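Local structure of DUF3822 family protein (3HRG) at residues A[10-15]-A[66-71]; A[106-111]-A[121-126]; A[51-56]-A[128-133]. The protein is of unknown function but has an actin-like ATPase fold, which suggests, without proving, a nucleotide-dependent activity. All coordinates share one frame; numbering follows the deposited sequence. Where two conformers were deposited one is given.

In the fold
Contact 1 pairs the parallel strands 12-17 and 68-73 in the first of two five-stranded mixed sheets with the order 3-2-1-4-5, as in actin-like folds. Contact 3 joins helices 48-58 and 125-134, which pack against that sheet through Leu52 and Leu131 on Leu17 and through Ile71 on Leu131. Contact 2 lies in a separate three-stranded antiparallel sheet and runs into helix 125-134, where Tyr128 packs on Ile106 and Ile123. Between centres, contact 3 is about 15 Å from each of the others, which are about 19 Å apart. Along the chain, contacts 1 and 3 interleave, and contact 2 falls between residues 56 and 128. Helix 125-134 connects the two sheets, lying between strands 117-124 and 139-142.

Contact 1. Residues A[10-15]-A[66-71]; sequences QYTLSI and YKRVNI. With EDO (1,2-ethanediol), chain C.
Leu13 CB stands over one face of the Tyr66 ring, 4.0 Å from the ring centroid and displaced toward the rim, a CH-pi contact. Followed from the backbone, CB of Tyr66 lies 3.5 Å from Tyr11 O, which also sits at the edge of the ring, in its plane. A chi1 of -64° puts CG beside the backbone N, and the turn about chi2 (-83°) presents the face to Leu13 CB. Further out, CD2 and CE2 of Tyr66 meet CD2 of Leu13, and the tip, OH, is hydrogen-bonded to Phe61 O. An alanine here would probably leave Leu13 without its aromatic cover and Phe61 O without its hydroxyl partner.

Beyond the ring the two segments become neighbouring parallel strands. Tyr11 O accepts Lys67 N at 2.8 Å and, weakly, Arg68 N. Leu13 then donates from N to Arg68 O (2.9 Å) and accepts at O from Asn70 N (3.0 Å), while Ile15 N reaches Asn70 O (2.9 Å).

On the face of Leu13, Val69, Ile15 and Ile71, the two isoleucines lie side by side, CD1 of Ile15 being 3.5 Å from CD1 of Ile71 in one of the two conformers of Ile71. An ethanediol molecule, probably from the crystallisation liquor, touches Val69 CG2 and bonds Tyr66 O and Glu137 N. On the face bearing Thr12, Ser14 and Asn70, ND2 of Asn70 gives a weak bond to Ser14 OG at 3.5 Å and touches Thr12 CG2; its OD1 is taken by Arg139 NE.

Main-chain bonds thus carry this pairing of the first and fourth strands of the actin-like sheet, while side chains add one CH-pi contact, apolar packing and a weak amide-hydroxyl bond.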
loop_
_atom_site.group_PDB
_atom_site.type_symbol
_atom_site.label_atom_id
_atom_site.label_comp_id
_atom_site.label_asym_id
_atom_site.label_seq_id
_atom_site.Cartn_x
_atom_site.Cartn_y
_atom_site.Cartn_z
ATOM N N GLN A 10 -21.751 -12.241 5.550
ATOM C CA GLN A 10 -21.344 -11.532 6.769
ATOM C C GLN A 10 -19.875 -11.099 6.792
ATOM O O GLN A 10 -19.456 -10.404 7.714
ATOM C CB GLN A 10 -21.582 -12.428 7.979
ATOM C CG GLN A 10 -23.048 -12.527 8.332
ATOM C CD GLN A 10 -23.268 -13.384 9.539
ATOM O OE1 GLN A 10 -22.923 -14.579 9.522
ATOM N NE2 GLN A 10 -23.867 -12.787 10.607
ATOM N N TYR A 11 -19.106 -11.507 5.783
ATOM C CA TYR A 11 -17.672 -11.325 5.778
ATOM C C TYR A 11 -17.178 -10.258 4.799
ATOM O O TYR A 11 -17.900 -9.844 3.890
ATOM C CB TYR A 11 -16.953 -12.646 5.512
ATOM C CG TYR A 11 -17.340 -13.821 6.389
ATOM C CD1 TYR A 11 -17.814 -13.652 7.690
ATOM C CD2 TYR A 11 -17.147 -15.115 5.940
ATOM C CE1 TYR A 11 -18.150 -14.765 8.493
ATOM C CE2 TYR A 11 -17.458 -16.239 6.742
ATOM C CZ TYR A 11 -17.954 -16.049 8.019
ATOM O OH TYR A 11 -18.281 -17.155 8.800
ATOM N N THR A 12 -15.940 -9.840 5.045
ATOM C CA THR A 12 -15.293 -8.796 4.264
ATOM C C THR A 12 -14.194 -9.428 3.431
ATOM O O THR A 12 -13.353 -10.135 3.965
ATOM C CB THR A 12 -14.715 -7.682 5.180
ATOM O OG1 THR A 12 -15.774 -7.033 5.872
ATOM C CG2 THR A 12 -13.940 -6.598 4.378
ATOM N N LEU A 13 -14.229 -9.187 2.127
ATOM C CA LEU A 13 -13.198 -9.645 1.206
ATOM C C LEU A 13 -12.261 -8.474 0.947
ATOM O O LEU A 13 -12.730 -7.409 0.579
ATOM C CB LEU A 13 -13.811 -10.029 -0.130
ATOM C CG LEU A 13 -12.888 -10.459 -1.283
ATOM C CD1 LEU A 13 -12.114 -11.710 -0.860
ATOM C CD2 LEU A 13 -13.694 -10.667 -2.560
ATOM N N SER A 14 -10.957 -8.681 1.088
ATOM C CA SER A 14 -9.972 -7.622 0.794
ATOM C C SER A 14 -9.085 -8.158 -0.304
ATOM O O SER A 14 -8.642 -9.317 -0.249
ATOM C CB SER A 14 -9.176 -7.201 2.006
ATOM O OG SER A 14 -10.017 -6.646 2.987
ATOM N N ILE A 15 -8.884 -7.322 -1.315
ATOM C CA ILE A 15 -8.126 -7.657 -2.499
ATOM C C ILE A 15 -7.007 -6.676 -2.694
ATOM O O ILE A 15 -7.271 -5.466 -2.747
ATOM C CB ILE A 15 -9.017 -7.564 -3.768
ATOM C CG1 ILE A 15 -10.218 -8.537 -3.704
ATOM C CG2 ILE A 15 -8.209 -7.886 -5.036
ATOM C CD1 ILE A 15 -11.203 -8.409 -4.851
ATOM N N TYR A 66 -20.214 -10.978 -0.566
ATOM C CA TYR A 66 -19.593 -10.537 0.685
ATOM C C TYR A 66 -20.311 -9.324 1.237
ATOM O O TYR A 66 -21.012 -8.644 0.508
ATOM C CB TYR A 66 -18.108 -10.238 0.466
ATOM C CG TYR A 66 -17.381 -11.495 0.090
ATOM C CD1 TYR A 66 -16.947 -12.382 1.073
ATOM C CD2 TYR A 66 -17.193 -11.856 -1.245
ATOM C CE1 TYR A 66 -16.299 -13.598 0.727
ATOM C CE2 TYR A 66 -16.572 -13.068 -1.596
ATOM C CZ TYR A 66 -16.128 -13.925 -0.619
ATOM O OH TYR A 66 -15.502 -15.128 -0.937
ATOM N N LYS A 67 -20.196 -9.110 2.539
ATOM C CA LYS A 67 -20.799 -7.944 3.174
ATOM C C LYS A 67 -20.103 -6.680 2.681
ATOM O O LYS A 67 -20.762 -5.673 2.435
ATOM C CB LYS A 67 -20.643 -7.979 4.701
ATOM C CG LYS A 67 -21.401 -6.845 5.404
ATOM C CD LYS A 67 -21.211 -6.924 6.891
ATOM C CE LYS A 67 -21.926 -5.793 7.643
ATOM N NZ LYS A 67 -23.413 -5.953 7.585
ATOM N N ARG A 68 -18.787 -6.776 2.519
ATOM C CA ARG A 68 -17.962 -5.653 2.099
ATOM C C ARG A 68 -16.776 -6.136 1.291
ATOM O O ARG A 68 -16.251 -7.230 1.536
ATOM C CB ARG A 68 -17.461 -4.887 3.322
ATOM C CG ARG A 68 -16.481 -3.765 2.993
ATOM C CD ARG A 68 -16.099 -2.935 4.179
ATOM N NE ARG A 68 -17.234 -2.219 4.749
ATOM C CZ ARG A 68 -17.095 -1.228 5.618
ATOM N NH1 ARG A 68 -15.876 -0.841 5.965
ATOM N NH2 ARG A 68 -18.161 -0.612 6.111
ATOM N N VAL A 69 -16.393 -5.330 0.316
ATOM C CA VAL A 69 -15.251 -5.612 -0.523
ATOM C C VAL A 69 -14.344 -4.391 -0.577
ATOM O O VAL A 69 -14.785 -3.318 -1.033
ATOM C CB VAL A 69 -15.637 -5.991 -1.956
ATOM C CG1 VAL A 69 -14.321 -6.277 -2.758
ATOM C CG2 VAL A 69 -16.583 -7.194 -1.972
ATOM N N ASN A 70 -13.099 -4.547 -0.102
ATOM C CA ASN A 70 -12.077 -3.523 -0.136
ATOM C C ASN A 70 -11.083 -3.905 -1.218
ATOM O O ASN A 70 -10.662 -5.075 -1.271
ATOM C CB ASN A 70 -11.315 -3.460 1.188
ATOM C CG ASN A 70 -12.196 -3.127 2.337
ATOM O OD1 ASN A 70 -13.035 -2.237 2.229
ATOM N ND2 ASN A 70 -12.044 -3.842 3.435
ATOM N N ILE A 71 -10.738 -2.942 -2.067
ATOM C CA ILE A 71 -9.793 -3.109 -3.163
ATOM C C ILE A 71 -8.619 -2.173 -2.906
ATOM O O ILE A 71 -8.843 -0.976 -2.857
ATOM C CB ILE A 71 -10.382 -2.702 -4.555
ATOM C CG1 ILE A 71 -11.697 -3.416 -4.887
ATOM C CG2 ILE A 71 -9.336 -2.962 -5.675
ATOM C CD1 ILE A 71 -11.559 -4.890 -5.052
HETATM C C1 EDO C . -20.225 -4.616 -2.859
HETATM O O1 EDO C . -20.392 -4.663 -4.286
HETATM C C2 EDO C . -19.575 -5.860 -2.302
HETATM O O2 EDO C . -20.555 -6.678 -1.649
#

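Contact 2. Residues A[106-111]-A[121-126]; sequences IVMYNI and FGIDKS
Four backbone hydrogen bonds tie Ile106 and Met108 to Ile123 and Phe121. In the first hydrogen-bonded pair, Ile106 N reaches Ile123 O at 2.9 Å, almost straight at 177°, and Ile123 N returns to Ile106 O. The second pair joins Met108 N to Phe121 O at 2.9 Å and Phe121 N to Met108 O at 2.8 Å. Between them lies the non-hydrogen-bonded pair of Val107 and Gly122, where Gly122 CA makes a CA-H...O contact with Ile106 O.

This is a beta hairpin, built from strands 105-112 and 117-124; the former is an outermost strand of a three-stranded antiparallel sheet. Asp124 ends the second strand as the N-cap of helix 125-134, with OD2 bonded to Thr127 N.

Packing follows on the face of Ile106, Met108, Phe121 and Ile123. Met108 is a selenomethionine whose CB stands over one face of the Phe121 ring, 3.5 Å from CZ of Phe121; in the conformer described, SE approaches the same ring obliquely as a Met-aromatic contact and meets Ile123 CG2. A chi1 of 68° sets Phe121 CG between its backbone N and carbonyl carbon, from where the ring can lie under Met108 CB. CE1 of Phe121 touches the amide of Asn110, which is itself hydrogen-bonded through OD1 to Thr145 OG1 and Ser142 N and through ND2 to Phe140 O. At the helix start, the Ile106 side chain crosses that of Lys125 at about a right angle, CD1 of Ile106 lying 3.8 Å from CG of Lys125.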
loop_
_atom_site.group_PDB
_atom_site.type_symbol
_atom_site.label_atom_id
_atom_site.label_comp_id
_atom_site.label_asym_id
_atom_site.label_seq_id
_atom_site.Cartn_x
_atom_site.Cartn_y
_atom_site.Cartn_z
ATOM N N ILE A 106 -8.105 6.317 -14.188
ATOM C CA ILE A 106 -9.096 7.040 -13.402
ATOM C C ILE A 106 -8.376 7.537 -12.126
ATOM O O ILE A 106 -7.585 6.792 -11.533
ATOM C CB ILE A 106 -10.289 6.134 -13.036
ATOM C CG1 ILE A 106 -11.124 5.846 -14.278
ATOM C CG2 ILE A 106 -11.188 6.767 -11.993
ATOM C CD1 ILE A 106 -12.280 4.908 -13.971
ATOM N N VAL A 107 -8.642 8.768 -11.714
ATOM C CA VAL A 107 -8.064 9.322 -10.489
ATOM C C VAL A 107 -9.112 9.285 -9.364
ATOM O O VAL A 107 -10.223 9.779 -9.537
ATOM C CB VAL A 107 -7.554 10.728 -10.707
ATOM C CG1 VAL A 107 -7.027 11.305 -9.364
ATOM C CG2 VAL A 107 -6.454 10.741 -11.802
HETATM N N MSE A 108 -8.742 8.681 -8.230
HETATM C CA MSE A 108 -9.587 8.552 -7.052
HETATM C C MSE A 108 -8.834 9.136 -5.871
HETATM O O MSE A 108 -7.679 9.506 -6.013
HETATM C CB MSE A 108 -9.826 7.088 -6.752
HETATM C CG MSE A 108 -10.154 6.251 -7.958
HETATM SE SE MSE A 108 -10.747 4.515 -7.421
HETATM C CE MSE A 108 -12.463 5.080 -6.640
ATOM N N TYR A 109 -9.487 9.228 -4.726
ATOM C CA TYR A 109 -8.811 9.694 -3.532
ATOM C C TYR A 109 -9.431 9.126 -2.251
ATOM O O TYR A 109 -10.613 8.825 -2.216
ATOM C CB TYR A 109 -8.779 11.220 -3.458
ATOM C CG TYR A 109 -10.094 11.870 -3.263
ATOM C CD1 TYR A 109 -10.595 12.092 -1.985
ATOM C CD2 TYR A 109 -10.871 12.266 -4.344
ATOM C CE1 TYR A 109 -11.843 12.691 -1.789
ATOM C CE2 TYR A 109 -12.084 12.887 -4.158
ATOM C CZ TYR A 109 -12.566 13.084 -2.872
ATOM O OH TYR A 109 -13.786 13.690 -2.675
ATOM N N ASN A 110 -8.590 8.981 -1.230
ATOM C CA ASN A 110 -8.986 8.592 0.095
ATOM C C ASN A 110 -8.636 9.694 1.094
ATOM O O ASN A 110 -7.493 10.133 1.148
ATOM C CB ASN A 110 -8.213 7.392 0.579
ATOM C CG ASN A 110 -8.354 6.168 -0.309
ATOM O OD1 ASN A 110 -7.367 5.457 -0.493
ATOM N ND2 ASN A 110 -9.551 5.902 -0.841
ATOM N N ILE A 111 -9.604 10.080 1.913
ATOM C CA ILE A 111 -9.379 11.021 2.967
ATOM C C ILE A 111 -9.040 10.248 4.262
ATOM O O ILE A 111 -9.798 9.367 4.685
ATOM C CB ILE A 111 -10.612 11.896 3.224
ATOM C CG1 ILE A 111 -10.927 12.710 1.976
ATOM C CG2 ILE A 111 -10.353 12.863 4.439
ATOM C CD1 ILE A 111 -12.271 13.467 2.029
ATOM N N PHE A 121 -4.898 8.901 -5.965
ATOM C CA PHE A 121 -4.273 7.732 -6.598
ATOM C C PHE A 121 -4.943 7.334 -7.921
ATOM O O PHE A 121 -6.120 7.545 -8.142
ATOM C CB PHE A 121 -4.242 6.537 -5.610
ATOM C CG PHE A 121 -5.597 5.957 -5.265
ATOM C CD1 PHE A 121 -6.389 6.520 -4.267
ATOM C CD2 PHE A 121 -6.081 4.830 -5.929
ATOM C CE1 PHE A 121 -7.640 5.982 -3.941
ATOM C CE2 PHE A 121 -7.330 4.293 -5.603
ATOM C CZ PHE A 121 -8.101 4.871 -4.596
ATOM N N GLY A 122 -4.148 6.748 -8.795
ATOM C CA GLY A 122 -4.645 6.334 -10.089
ATOM C C GLY A 122 -4.972 4.854 -10.096
ATOM O O GLY A 122 -4.373 4.064 -9.358
ATOM N N ILE A 123 -5.930 4.489 -10.926
ATOM C CA ILE A 123 -6.267 3.091 -11.123
ATOM C C ILE A 123 -6.549 2.907 -12.613
ATOM O O ILE A 123 -7.162 3.778 -13.268
ATOM C CB ILE A 123 -7.471 2.651 -10.254
ATOM C CG1 ILE A 123 -7.736 1.137 -10.385
ATOM C CG2 ILE A 123 -8.741 3.440 -10.632
ATOM C CD1 ILE A 123 -8.899 0.668 -9.495
ATOM N N ASP A 124 -6.078 1.804 -13.182
ATOM C CA ASP A 124 -6.335 1.533 -14.588
ATOM C C ASP A 124 -7.862 1.492 -14.809
ATOM O O ASP A 124 -8.578 0.826 -14.051
ATOM C CB ASP A 124 -5.681 0.225 -14.968
ATOM C CG ASP A 124 -6.006 -0.184 -16.358
ATOM O OD1 ASP A 124 -5.597 0.501 -17.352
ATOM O OD2 ASP A 124 -6.710 -1.183 -16.450
ATOM N N LYS A 125 -8.356 2.177 -15.827
ATOM C CA LYS A 125 -9.802 2.257 -16.071
ATOM C C LYS A 125 -10.452 0.922 -16.432
ATOM O O LYS A 125 -11.562 0.662 -16.013
ATOM C CB LYS A 125 -10.111 3.300 -17.140
ATOM C CG LYS A 125 -11.571 3.479 -17.452
ATOM C CD LYS A 125 -11.794 4.765 -18.292
ATOM C CE LYS A 125 -13.270 4.920 -18.682
ATOM N NZ LYS A 125 -13.538 6.185 -19.467
ATOM N N SER A 126 -9.786 0.116 -17.251
ATOM C CA SER A 126 -10.290 -1.211 -17.607
ATOM C C SER A 126 -10.445 -2.066 -16.337
ATOM O O SER A 126 -11.422 -2.805 -16.180
ATOM C CB SER A 126 -9.327 -1.918 -18.553
ATOM O OG SER A 126 -9.202 -1.211 -19.761
#

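Contact 3. Residues A[51-56]-A[128-133]; sequences NLKNVF and YTFLNE
Phe130 and Phe56 form the aromatic part of this helix pair, a T-shaped stack in which the edge of Phe130 is turned to the face of Phe56. The planes stand at 87° with ring centroids 5.2 Å apart, and CE2 of Phe130 comes 3.7 Å from CD1 of Phe56, toward the rim of that ring. Held anti to its backbone N (chi1 177°), CG of Phe130 is directed toward helix 48-58.

A CH-pi contact engages one face of Phe130: CG of Lys53 lies 4.0 Å from the ring centroid of Phe130, and CE of the extended lysine chain passes near CD1 of the same ring.

The helices, 48-58 and 125-134, run in similar directions, 26° apart over these segments with axes 10.9 Å distant, and both pack against Leu17 in the five-stranded sheet containing strand 12-17, part of the actin-like fold.

Aliphatic packing completes the contact. In the conformer described, Leu52 CD2 fits between two neighbours, 3.6 Å from CD2 of Phe130 and 3.7 Å from CG of Leu131. The Leu52 and Leu131 side chains cross at about a right angle, and CD2 of Leu131 also reaches CZ of Phe56 at 4.0 Å.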
loop_
_atom_site.group_PDB
_atom_site.type_symbol
_atom_site.label_atom_id
_atom_site.label_comp_id
_atom_site.label_asym_id
_atom_site.label_seq_id
_atom_site.Cartn_x
_atom_site.Cartn_y
_atom_site.Cartn_z
ATOM N N ASN A 51 -4.989 -10.336 -16.261
ATOM C CA ASN A 51 -4.696 -11.204 -15.112
ATOM C C ASN A 51 -5.895 -11.283 -14.182
ATOM O O ASN A 51 -6.206 -12.366 -13.679
ATOM C CB ASN A 51 -3.453 -10.749 -14.360
ATOM C CG ASN A 51 -2.157 -11.261 -14.989
ATOM O OD1 ASN A 51 -1.844 -12.435 -14.867
ATOM N ND2 ASN A 51 -1.365 -10.370 -15.574
ATOM N N LEU A 52 -6.542 -10.136 -13.953
ATOM C CA LEU A 52 -7.717 -10.069 -13.091
ATOM C C LEU A 52 -8.871 -10.917 -13.654
ATOM O O LEU A 52 -9.494 -11.682 -12.917
ATOM C CB LEU A 52 -8.126 -8.597 -12.890
ATOM C CG LEU A 52 -9.181 -8.199 -11.861
ATOM C CD1 LEU A 52 -8.732 -8.601 -10.501
ATOM C CD2 LEU A 52 -9.402 -6.691 -11.918
ATOM N N LYS A 53 -9.150 -10.780 -14.952
ATOM C CA LYS A 53 -10.215 -11.555 -15.554
ATOM C C LYS A 53 -9.917 -13.052 -15.431
ATOM O O LYS A 53 -10.828 -13.832 -15.191
ATOM C CB LYS A 53 -10.465 -11.145 -16.999
ATOM C CG LYS A 53 -11.103 -9.753 -17.124
ATOM C CD LYS A 53 -11.259 -9.327 -18.573
ATOM C CE LYS A 53 -11.950 -7.973 -18.680
ATOM N NZ LYS A 53 -12.194 -7.560 -20.096
ATOM N N ASN A 54 -8.655 -13.439 -15.613
ATOM C CA ASN A 54 -8.265 -14.845 -15.453
ATOM C C ASN A 54 -8.512 -15.364 -14.027
ATOM O O ASN A 54 -9.092 -16.419 -13.867
ATOM C CB ASN A 54 -6.777 -15.072 -15.793
ATOM C CG ASN A 54 -6.504 -15.121 -17.267
ATOM O OD1 ASN A 54 -7.415 -15.351 -18.060
ATOM N ND2 ASN A 54 -5.227 -14.949 -17.658
ATOM N N VAL A 55 -8.103 -14.613 -13.013
ATOM C CA VAL A 55 -8.267 -15.094 -11.622
ATOM C C VAL A 55 -9.758 -15.137 -11.220
ATOM O O VAL A 55 -10.160 -16.039 -10.493
ATOM C CB VAL A 55 -7.434 -14.306 -10.577
ATOM C CG1 VAL A 55 -8.071 -12.967 -10.235
ATOM C CG2 VAL A 55 -7.299 -15.130 -9.285
ATOM N N PHE A 56 -10.572 -14.203 -11.707
ATOM C CA PHE A 56 -12.007 -14.240 -11.411
ATOM C C PHE A 56 -12.632 -15.446 -12.098
ATOM O O PHE A 56 -13.493 -16.097 -11.519
ATOM C CB PHE A 56 -12.715 -12.931 -11.794
ATOM C CG PHE A 56 -12.719 -11.930 -10.701
ATOM C CD1 PHE A 56 -11.554 -11.245 -10.350
ATOM C CD2 PHE A 56 -13.884 -11.688 -9.974
ATOM C CE1 PHE A 56 -11.548 -10.335 -9.300
ATOM C CE2 PHE A 56 -13.885 -10.771 -8.954
ATOM C CZ PHE A 56 -12.714 -10.108 -8.600
ATOM N N TYR A 128 -10.805 -0.866 -13.171
ATOM C CA TYR A 128 -11.928 -0.283 -12.426
ATOM C C TYR A 128 -13.296 -0.727 -12.975
ATOM O O TYR A 128 -14.174 -1.121 -12.221
ATOM C CB TYR A 128 -11.852 1.265 -12.396
ATOM C CG TYR A 128 -13.125 1.835 -11.822
ATOM C CD1 TYR A 128 -13.337 1.822 -10.449
ATOM C CD2 TYR A 128 -14.145 2.290 -12.639
ATOM C CE1 TYR A 128 -14.531 2.294 -9.894
ATOM C CE2 TYR A 128 -15.343 2.743 -12.095
ATOM C CZ TYR A 128 -15.510 2.744 -10.711
ATOM O OH TYR A 128 -16.679 3.197 -10.142
ATOM N N THR A 129 -13.478 -0.656 -14.285
ATOM C CA THR A 129 -14.733 -1.059 -14.937
ATOM C C THR A 129 -15.055 -2.503 -14.623
ATOM O O THR A 129 -16.173 -2.834 -14.273
ATOM C CB THR A 129 -14.616 -0.871 -16.455
ATOM O OG1 THR A 129 -14.280 0.508 -16.714
ATOM C CG2 THR A 129 -15.915 -1.253 -17.195
ATOM N N PHE A 130 -14.047 -3.360 -14.710
ATOM C CA PHE A 130 -14.264 -4.758 -14.427
ATOM C C PHE A 130 -14.656 -4.964 -12.966
ATOM O O PHE A 130 -15.617 -5.661 -12.695
ATOM C CB PHE A 130 -13.040 -5.600 -14.768
ATOM C CG PHE A 130 -13.211 -7.045 -14.430
ATOM C CD1 PHE A 130 -13.962 -7.866 -15.242
ATOM C CD2 PHE A 130 -12.666 -7.562 -13.270
ATOM C CE1 PHE A 130 -14.152 -9.196 -14.926
ATOM C CE2 PHE A 130 -12.843 -8.898 -12.940
ATOM C CZ PHE A 130 -13.584 -9.717 -13.764
ATOM N N LEU A 131 -13.920 -4.355 -12.039
ATOM C CA LEU A 131 -14.228 -4.508 -10.612
ATOM C C LEU A 131 -15.571 -3.892 -10.189
ATOM O O LEU A 131 -16.267 -4.466 -9.349
ATOM C CB LEU A 131 -13.088 -3.998 -9.750
ATOM C CG LEU A 131 -11.824 -4.861 -9.832
ATOM C CD1 LEU A 131 -10.581 -4.112 -9.253
ATOM C CD2 LEU A 131 -12.027 -6.231 -9.149
ATOM N N ASN A 132 -15.941 -2.772 -10.791
ATOM C CA ASN A 132 -17.221 -2.128 -10.500
ATOM C C ASN A 132 -18.391 -3.006 -10.977
ATOM O O ASN A 132 -19.459 -3.000 -10.374
ATOM C CB ASN A 132 -17.254 -0.740 -11.130
ATOM C CG ASN A 132 -18.525 0.000 -10.831
ATOM O OD1 ASN A 132 -18.762 0.429 -9.687
ATOM N ND2 ASN A 132 -19.322 0.216 -11.858
ATOM N N GLU A 133 -18.180 -3.780 -12.044
ATOM C CA GLU A 133 -19.203 -4.709 -12.536
ATOM C C GLU A 133 -19.378 -5.851 -11.545
ATOM O O GLU A 133 -20.504 -6.245 -11.279
ATOM C CB GLU A 133 -18.853 -5.270 -13.934
ATOM C CG GLU A 133 -18.988 -4.238 -15.059
ATOM C CD GLU A 133 -18.273 -4.591 -16.386
ATOM O OE1 GLU A 133 -17.373 -5.482 -16.405
ATOM O OE2 GLU A 133 -18.594 -3.929 -17.415
#